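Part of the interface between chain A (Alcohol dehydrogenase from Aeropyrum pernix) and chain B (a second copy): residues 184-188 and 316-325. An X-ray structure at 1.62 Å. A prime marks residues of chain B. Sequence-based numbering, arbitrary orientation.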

ATOM      1  N   LEU A 184      -9.941   7.126  -0.111  1.00 21.83           N
ATOM      2  CA  LEU A 184     -11.302   7.541   0.235  1.00 20.52           C
ATOM      3  C   LEU A 184     -11.634   6.851   1.568  1.00 21.05           C
ATOM      4  O   LEU A 184     -10.975   5.874   1.963  1.00 25.07           O
ATOM      5  CB  LEU A 184     -12.284   7.252  -0.884  1.00 19.45           C
ATOM      6  CG  LEU A 184     -12.061   8.235  -2.091  1.00 16.47           C
ATOM      7  CD1 LEU A 184     -12.932   7.750  -3.233  1.00 16.89           C
ATOM      8  CD2 LEU A 184     -12.312   9.733  -1.774  1.00 19.65           C
ATOM      9  N   TYR A 185     -12.525   7.470   2.300  1.00 21.34           N
ATOM     10  CA  TYR A 185     -12.901   7.015   3.647  1.00 21.08           C
ATOM     11  C   TYR A 185     -14.255   7.658   3.910  1.00 20.62           C
ATOM     12  O   TYR A 185     -14.672   8.578   3.189  1.00 20.44           O
ATOM     13  CB  TYR A 185     -11.842   7.489   4.682  1.00 22.28           C
ATOM     14  CG  TYR A 185     -11.572   8.984   4.641  1.00 19.56           C
ATOM     15  CD1 TYR A 185     -12.398   9.883   5.325  1.00 22.31           C
ATOM     16  CD2 TYR A 185     -10.518   9.505   3.897  1.00 25.46           C
ATOM     17  CE1 TYR A 185     -12.188  11.252   5.296  1.00 24.92           C
ATOM     18  CE2 TYR A 185     -10.277  10.918   3.887  1.00 25.24           C
ATOM     19  CZ  TYR A 185     -11.132  11.769   4.559  1.00 26.25           C
ATOM     20  OH  TYR A 185     -10.943  13.147   4.548  1.00 27.05           O
ATOM     21  N   PRO A 186     -14.997   7.232   4.949  1.00 17.24           N
ATOM     22  CA  PRO A 186     -16.282   7.893   5.232  1.00 20.19           C
ATOM     23  C   PRO A 186     -16.139   9.371   5.584  1.00 20.17           C
ATOM     24  O   PRO A 186     -15.360   9.749   6.474  1.00 24.44           O
ATOM     25  CB  PRO A 186     -16.854   7.075   6.413  1.00 18.14           C
ATOM     26  CG  PRO A 186     -16.043   5.818   6.436  1.00 14.97           C
ATOM     27  CD  PRO A 186     -14.687   6.108   5.876  1.00 19.94           C
ATOM     28  N   GLY A 187     -16.885  10.226   4.881  1.00 19.03           N
ATOM     29  CA  GLY A 187     -16.779  11.660   5.073  1.00 22.01           C
ATOM     30  C   GLY A 187     -15.930  12.280   3.973  1.00 20.65           C
ATOM     31  O   GLY A 187     -16.000  13.496   3.818  1.00 22.56           O
ATOM     32  N   ALA A 188     -15.140  11.464   3.269  1.00 20.20           N
ATOM     33  CA  ALA A 188     -14.335  11.963   2.126  1.00 16.50           C
ATOM     34  C   ALA A 188     -15.307  12.279   0.985  1.00 17.07           C
ATOM     35  O   ALA A 188     -16.358  11.659   0.868  1.00 18.14           O
ATOM     36  CB  ALA A 188     -13.331  10.951   1.620  1.00 15.69           C
TER
ATOM     37  N   HIS B 316     -13.389   8.652  14.291  1.00 14.41           N
ATOM     38  CA  HIS B 316     -14.077   9.741  13.606  1.00 14.11           C
ATOM     39  C   HIS B 316     -14.758   9.272  12.331  1.00 15.98           C
ATOM     40  O   HIS B 316     -15.907   9.635  12.073  1.00 16.00           O
ATOM     41  CB  HIS B 316     -13.053  10.835  13.279  1.00 15.90           C
ATOM     42  CG  HIS B 316     -13.690  12.097  12.824  1.00 24.79           C
ATOM     43  ND1 HIS B 316     -14.129  13.067  13.700  1.00 33.39           N
ATOM     44  CD2 HIS B 316     -14.036  12.510  11.590  1.00 28.56           C
ATOM     45  CE1 HIS B 316     -14.696  14.043  13.010  1.00 27.64           C
ATOM     46  NE2 HIS B 316     -14.651  13.726  11.728  1.00 33.62           N
ATOM     47  N   GLU B 317     -14.052   8.482  11.503  1.00 14.39           N
ATOM     48  CA  GLU B 317     -14.672   7.923  10.305  1.00 15.33           C
ATOM     49  C   GLU B 317     -15.892   7.060  10.608  1.00 15.28           C
ATOM     50  O   GLU B 317     -16.901   7.102   9.921  1.00 16.07           O
ATOM     51  CB  GLU B 317     -13.653   7.071   9.547  1.00 13.89           C
ATOM     52  CG  GLU B 317     -12.537   7.968   8.981  1.00 17.16           C
ATOM     53  CD  GLU B 317     -11.369   7.225   8.383  1.00 17.15           C
ATOM     54  OE1 GLU B 317     -11.397   5.985   8.291  1.00 20.45           O
ATOM     55  OE2 GLU B 317     -10.399   7.893   7.985  1.00 21.20           O
ATOM     56  N   LEU B 318     -15.792   6.220  11.642  1.00 13.39           N
ATOM     57  CA  LEU B 318     -16.897   5.371  11.988  1.00 14.28           C
ATOM     58  C   LEU B 318     -18.110   6.171  12.481  1.00 13.84           C
ATOM     59  O   LEU B 318     -19.232   5.856  12.111  1.00 15.53           O
ATOM     60  CB  LEU B 318     -16.416   4.311  13.028  1.00 11.29           C
ATOM     61  CG  LEU B 318     -17.553   3.459  13.564  1.00 14.45           C
ATOM     62  CD1 LEU B 318     -18.197   2.494  12.546  1.00 16.55           C
ATOM     63  CD2 LEU B 318     -16.995   2.697  14.765  1.00 16.69           C
ATOM     64  N   VAL B 319     -17.873   7.198  13.317  1.00 13.88           N
ATOM     65  CA  VAL B 319     -18.930   8.064  13.755  1.00 15.68           C
ATOM     66  C   VAL B 319     -19.613   8.700  12.522  1.00 17.59           C
ATOM     67  O   VAL B 319     -20.827   8.789  12.503  1.00 16.17           O
ATOM     68  CB  VAL B 319     -18.404   9.109  14.701  1.00 16.44           C
ATOM     69  CG1 VAL B 319     -19.480  10.226  14.950  1.00 18.01           C
ATOM     70  CG2 VAL B 319     -18.055   8.456  16.024  1.00 17.30           C
ATOM     71  N   THR B 320     -18.822   9.109  11.533  1.00 16.70           N
ATOM     72  CA  THR B 320     -19.398   9.639  10.295  1.00 16.94           C
ATOM     73  C   THR B 320     -20.351   8.632   9.621  1.00 17.33           C
ATOM     74  O   THR B 320     -21.496   8.960   9.266  1.00 17.88           O
ATOM     75  CB  THR B 320     -18.288  10.044   9.341  1.00 17.80           C
ATOM     76  OG1 THR B 320     -17.572  11.171   9.880  1.00 20.89           O
ATOM     77  CG2 THR B 320     -18.949  10.508   7.982  1.00 19.36           C
ATOM     78  N   LEU B 321     -19.928   7.373   9.468  1.00 16.65           N
ATOM     79  CA  LEU B 321     -20.789   6.349   8.898  1.00 17.32           C
ATOM     80  C   LEU B 321     -22.091   6.184   9.696  1.00 16.40           C
ATOM     81  O   LEU B 321     -23.166   6.008   9.133  1.00 18.52           O
ATOM     82  CB  LEU B 321     -20.063   4.992   8.921  1.00 19.86           C
ATOM     83  CG  LEU B 321     -19.117   4.639   7.811  1.00 22.67           C
ATOM     84  CD1 LEU B 321     -18.584   3.222   8.082  1.00 18.72           C
ATOM     85  CD2 LEU B 321     -19.811   4.719   6.425  1.00 19.29           C
ATOM     86  N   ALA B 322     -21.995   6.219  11.022  1.00 16.35           N
ATOM     87  CA  ALA B 322     -23.173   6.089  11.870  1.00 16.66           C
ATOM     88  C   ALA B 322     -24.129   7.282  11.690  1.00 18.61           C
ATOM     89  O   ALA B 322     -25.356   7.079  11.549  1.00 19.39           O
ATOM     90  CB  ALA B 322     -22.763   5.886  13.345  1.00 16.98           C
ATOM     91  N   LEU B 323     -23.557   8.475  11.619  1.00 18.46           N
ATOM     92  CA  LEU B 323     -24.386   9.688  11.463  1.00 17.72           C
ATOM     93  C   LEU B 323     -25.028   9.693  10.080  1.00 20.22           C
ATOM     94  O   LEU B 323     -26.131  10.261   9.908  1.00 21.32           O
ATOM     95  CB  LEU B 323     -23.574  10.941  11.724  1.00 19.28           C
ATOM     96  CG  LEU B 323     -23.200  11.066  13.209  1.00 20.08           C
ATOM     97  CD1 LEU B 323     -22.258  12.260  13.393  1.00 22.92           C
ATOM     98  CD2 LEU B 323     -24.448  11.170  14.127  1.00 24.32           C
ATOM     99  N   GLN B 324     -24.376   9.061   9.099  1.00 16.76           N
ATOM    100  CA  GLN B 324     -24.955   8.875   7.757  1.00 18.53           C
ATOM    101  C   GLN B 324     -26.051   7.824   7.689  1.00 20.52           C
ATOM    102  O   GLN B 324     -26.700   7.662   6.637  1.00 22.69           O
ATOM    103  CB  GLN B 324     -23.853   8.522   6.728  1.00 16.68           C
ATOM    104  CG  GLN B 324     -22.919   9.657   6.439  1.00 18.08           C
ATOM    105  CD  GLN B 324     -21.756   9.250   5.565  1.00 17.29           C
ATOM    106  OE1 GLN B 324     -21.502   8.041   5.372  1.00 24.27           O
ATOM    107  NE2 GLN B 324     -21.052  10.209   5.055  1.00 20.08           N
ATOM    108  N   GLY B 325     -26.219   7.062   8.780  1.00 19.07           N
ATOM    109  CA  GLY B 325     -27.191   5.998   8.829  1.00 21.36           C
ATOM    110  C   GLY B 325     -26.752   4.709   8.174  1.00 22.48           C
ATOM    111  O   GLY B 325     -27.584   3.851   7.867  1.00 26.16           O
TER
HETATM  112  O   HOH W   1     -15.089  11.447   8.279  1.00 45.63           O
HETATM  113  O   HOH W   2     -18.954   9.717   3.009  1.00 22.50           O

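A tight turn of chain A rests against a helix of chain B. The turn, Tyr185 to Ala188, is type II, closed by Ala188 N donating to Tyr185 O (2.9 Å). Proline suits its second position, since the ring holds phi near the required -60°. Glycine suits the third: at the phi of 101° and psi of -18° of Gly187, a CB would jam against the preceding carbonyl oxygen, and would also lie tightly against Thr320′ CG2.

Pro186 makes the main contact, its CA-to-CB bond pointing toward the helix. Its CB lies 3.5 Å from Glu317′ O, and its CG packs 3.6 Å from Leu321′ CG, one helical turn further on. Leu321′ starts out sideways, but its m,t rotamer brings the end of the side chain nearer the proline. Glu317′ is also m,t; this extended form carries the carboxylate past the proline to Tyr185, where Glu317′ OE2 sits 3.6 Å from Tyr185 CB.

No direct hydrogen bond links these two stretches; two waters bridge them instead. Thr320′, in the m rotamer, turns CG2 to within 3.7 Å of Gly187 N, while its OG1 meets a water (3.0 Å) that donates to Pro186 O (2.5 Å). A second water accepts from both Gly187 N (2.8 Å) and Gln324′ NE2 (3.0 Å), the extended m,t glutamine reaching it with its amide.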